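Local coordinates for surface presentation of antigens protein SpaO (Salmonella typhimurium, PDB 4YX7) that takes part in a virulence-associated secretory pathway that presents surface determinants needed for Salmonella to enter mammalian cells, at residues R13-S18 against E43-A48. Numbering follows the deposited sequence.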
ATOM      1  N   ARG A  13     -15.865  14.521  -7.356  1.00 23.88           N
ATOM      2  CA  ARG A  13     -15.574  13.192  -6.840  1.00 20.43           C
ATOM      3  C   ARG A  13     -14.393  12.659  -7.613  1.00 20.06           C
ATOM      4  O   ARG A  13     -14.397  12.678  -8.845  1.00 23.28           O
ATOM      5  CB  ARG A  13     -16.768  12.252  -6.991  1.00 18.96           C
ATOM      6  CG  ARG A  13     -18.057  12.786  -6.419  1.00 19.63           C
ATOM      7  CD  ARG A  13     -19.100  11.701  -6.396  1.00 20.56           C
ATOM      8  NE  ARG A  13     -19.200  11.048  -7.693  1.00 24.17           N
ATOM      9  CZ  ARG A  13     -19.867  11.558  -8.722  1.00 30.25           C
ATOM     10  NH1 ARG A  13     -20.482  12.726  -8.592  1.00 33.27           N
ATOM     11  NH2 ARG A  13     -19.920  10.909  -9.883  1.00 31.32           N
ATOM     12  N   PHE A  14     -13.371  12.208  -6.901  1.00 16.12           N
ATOM     13  CA  PHE A  14     -12.219  11.620  -7.556  1.00 16.54           C
ATOM     14  C   PHE A  14     -12.350  10.108  -7.512  1.00 15.84           C
ATOM     15  O   PHE A  14     -12.107   9.468  -6.501  1.00 15.07           O
ATOM     16  CB  PHE A  14     -10.924  12.123  -6.912  1.00 15.78           C
ATOM     17  CG  PHE A  14     -10.716  13.613  -7.091  1.00 18.70           C
ATOM     18  CD1 PHE A  14     -11.265  14.523  -6.185  1.00 20.61           C
ATOM     19  CD2 PHE A  14     -10.020  14.104  -8.178  1.00 17.50           C
ATOM     20  CE1 PHE A  14     -11.104  15.887  -6.352  1.00 18.08           C
ATOM     21  CE2 PHE A  14      -9.850  15.462  -8.342  1.00 18.08           C
ATOM     22  CZ  PHE A  14     -10.392  16.354  -7.424  1.00 16.48           C
ATOM     23  N   VAL A  15     -12.767   9.557  -8.640  1.00 19.26           N
ATOM     24  CA  VAL A  15     -13.130   8.158  -8.742  1.00 21.56           C
ATOM     25  C   VAL A  15     -11.949   7.293  -9.179  1.00 18.90           C
ATOM     26  O   VAL A  15     -11.361   7.523 -10.232  1.00 20.33           O
ATOM     27  CB  VAL A  15     -14.291   7.989  -9.737  1.00 16.30           C
ATOM     28  CG1 VAL A  15     -14.782   6.565  -9.744  1.00 16.68           C
ATOM     29  CG2 VAL A  15     -15.411   8.949  -9.391  1.00 18.01           C
ATOM     30  N   ILE A  16     -11.617   6.292  -8.368  1.00 18.03           N
ATOM     31  CA  ILE A  16     -10.524   5.367  -8.668  1.00 17.55           C
ATOM     32  C   ILE A  16     -11.008   4.028  -9.222  1.00 18.90           C
ATOM     33  O   ILE A  16     -10.206   3.156  -9.544  1.00 20.99           O
ATOM     34  CB  ILE A  16      -9.667   5.076  -7.426  1.00 17.92           C
ATOM     35  CG1 ILE A  16     -10.517   4.411  -6.338  1.00 18.90           C
ATOM     36  CG2 ILE A  16      -9.007   6.353  -6.925  1.00 16.57           C
ATOM     37  CD1 ILE A  16      -9.754   4.037  -5.104  1.00 17.78           C
ATOM     38  N   GLY A  17     -12.315   3.852  -9.343  1.00 15.85           N
ATOM     39  CA  GLY A  17     -12.807   2.621  -9.916  1.00 16.95           C
ATOM     40  C   GLY A  17     -14.285   2.455  -9.725  1.00 18.18           C
ATOM     41  O   GLY A  17     -14.895   3.204  -8.968  1.00 20.17           O
ATOM     42  N   SER A  18     -14.858   1.474 -10.428  1.00 19.31           N
ATOM     43  CA  SER A  18     -16.278   1.196 -10.324  1.00 20.02           C
ATOM     44  C   SER A  18     -16.586  -0.276 -10.518  1.00 22.20           C
ATOM     45  O   SER A  18     -15.775  -1.039 -11.036  1.00 24.74           O
ATOM     46  CB  SER A  18     -17.070   2.031 -11.330  1.00 24.43           C
ATOM     47  OG  SER A  18     -16.801   1.613 -12.653  1.00 31.09           O
ATOM     48  N   GLU A  43     -10.818   9.131 -12.668  1.00 25.44           N
ATOM     49  CA  GLU A  43     -11.562  10.215 -13.302  1.00 25.24           C
ATOM     50  C   GLU A  43     -12.066  11.244 -12.303  1.00 20.43           C
ATOM     51  O   GLU A  43     -12.405  10.914 -11.174  1.00 20.13           O
ATOM     52  CB  GLU A  43     -12.764   9.669 -14.075  1.00 28.15           C
ATOM     53  CG  GLU A  43     -12.478   8.569 -15.056  1.00 38.68           C
ATOM     54  CD  GLU A  43     -13.637   7.587 -15.123  1.00 49.37           C
ATOM     55  OE1 GLU A  43     -14.238   7.321 -14.059  1.00 53.48           O
ATOM     56  OE2 GLU A  43     -13.967   7.103 -16.231  1.00 52.98           O
ATOM     57  N   VAL A  44     -12.127  12.495 -12.742  1.00 21.83           N
ATOM     58  CA  VAL A  44     -12.776  13.533 -11.967  1.00 20.76           C
ATOM     59  C   VAL A  44     -14.222  13.648 -12.434  1.00 21.20           C
ATOM     60  O   VAL A  44     -14.503  13.794 -13.625  1.00 18.93           O
ATOM     61  CB  VAL A  44     -12.072  14.890 -12.102  1.00 20.52           C
ATOM     62  CG1 VAL A  44     -12.586  15.833 -11.050  1.00 17.20           C
ATOM     63  CG2 VAL A  44     -10.577  14.726 -11.980  1.00 19.96           C
ATOM     64  N   TYR A  45     -15.139  13.549 -11.484  1.00 21.60           N
ATOM     65  CA  TYR A  45     -16.554  13.679 -11.766  1.00 20.97           C
ATOM     66  C   TYR A  45     -17.136  14.868 -11.019  1.00 20.55           C
ATOM     67  O   TYR A  45     -16.737  15.171  -9.894  1.00 20.39           O
ATOM     68  CB  TYR A  45     -17.311  12.399 -11.375  1.00 21.04           C
ATOM     69  CG  TYR A  45     -17.376  11.348 -12.452  1.00 24.09           C
ATOM     70  CD1 TYR A  45     -16.272  10.578 -12.759  1.00 25.80           C
ATOM     71  CD2 TYR A  45     -18.552  11.119 -13.157  1.00 30.84           C
ATOM     72  CE1 TYR A  45     -16.327   9.610 -13.739  1.00 31.96           C
ATOM     73  CE2 TYR A  45     -18.616  10.151 -14.148  1.00 37.44           C
ATOM     74  CZ  TYR A  45     -17.496   9.396 -14.431  1.00 39.29           C
ATOM     75  OH  TYR A  45     -17.538   8.419 -15.405  1.00 46.39           O
ATOM     76  N   CYS A  46     -18.058  15.553 -11.680  1.00 19.55           N
ATOM     77  CA  CYS A  46     -18.961  16.478 -11.030  1.00 20.09           C
ATOM     78  C   CYS A  46     -20.356  16.023 -11.398  1.00 22.49           C
ATOM     79  O   CYS A  46     -20.770  16.166 -12.539  1.00 27.32           O
ATOM     80  CB  CYS A  46     -18.714  17.915 -11.479  1.00 21.57           C
ATOM     81  SG  CYS A  46     -19.596  19.132 -10.495  1.00 28.37           S
ATOM     82  N   TYR A  47     -21.066  15.455 -10.436  1.00 24.21           N
ATOM     83  CA  TYR A  47     -22.305  14.743 -10.726  1.00 29.24           C
ATOM     84  C   TYR A  47     -22.040  13.668 -11.796  1.00 28.67           C
ATOM     85  O   TYR A  47     -21.086  12.907 -11.682  1.00 27.03           O
ATOM     86  CB  TYR A  47     -23.401  15.737 -11.145  1.00 33.21           C
ATOM     87  CG  TYR A  47     -23.646  16.815 -10.099  1.00 34.71           C
ATOM     88  CD1 TYR A  47     -24.295  16.516  -8.911  1.00 36.45           C
ATOM     89  CD2 TYR A  47     -23.222  18.123 -10.294  1.00 35.80           C
ATOM     90  CE1 TYR A  47     -24.522  17.481  -7.951  1.00 35.99           C
ATOM     91  CE2 TYR A  47     -23.446  19.093  -9.337  1.00 36.23           C
ATOM     92  CZ  TYR A  47     -24.099  18.760  -8.169  1.00 37.10           C
ATOM     93  OH  TYR A  47     -24.333  19.706  -7.202  1.00 42.29           O
ATOM     94  N   ALA A  48     -22.856  13.614 -12.839  1.00 33.44           N
ATOM     95  CA  ALA A  48     -22.706  12.564 -13.850  1.00 34.94           C
ATOM     96  C   ALA A  48     -21.731  12.946 -14.972  1.00 35.55           C
ATOM     97  O   ALA A  48     -21.538  12.178 -15.919  1.00 38.72           O
ATOM     98  CB  ALA A  48     -24.069  12.204 -14.434  1.00 36.37           C
TER
HETATM   99  O   HOH W   1     -20.294  15.344  -7.646  1.00 21.33           O
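Tyr47 O is gripped end-on by the Arg13 guanidinium, which donates from both NH2 (2.9 Å) and NH1 (3.2 Å) to this one carbonyl. The oxygen lies close to the guanidinium plane, while both nitrogens approach from the same face of the Tyr47 carbonyl; the NH1 bond is the more bent, with an N-H...O angle of 139°. The Arg13 chain bends at chi3 (-50°), where NE turns back, and chi4 swings CZ round; one face of the guanidinium lies over Tyr45 CB, with Arg13 NH2 3.4 Å from Tyr45 CB. Its plane is inclined 41° to the Tyr45 ring. A water accepts from Tyr47 N and, weakly, from Arg13 NH1, a weak bridge beside the direct bonds to Tyr47, which lies in the loop after strand 39-46.

The two strands themselves pair antiparallel. Arg13 and Tyr45 form a hydrogen-bonded pair through reciprocal N-H...O bonds, as do Val15 and Glu43; the non-hydrogen-bonded pair Phe14 and Val44 lies between them. Val15 CG2, anti to its own carbonyl carbon, reaches Tyr45 CD1 at 3.8 Å on the face shared with Arg13 and Glu43. On the other face Phe14 and Val44 lie side by side, pointing the same way, with Phe14 CE2 3.8 Å from Val44 CG2.

The pairing joins the first two strands of the antiparallel sheet in this internal fragment of SpaO, consistent with the first of its two FliN/FliM C-terminal-like (SPOA) domains. Phe14 and Val44 pack on Val63 of strand 60-63, and Phe14 meets Phe54 of strand 49-57 edge-to-face. Strand 9-22, outermost within the chain, pairs along its other edge with an antiparallel strand of another protein's chain, whose acidic side chain also salt-bridges Arg13 NE; the sheet thus continues across the interface.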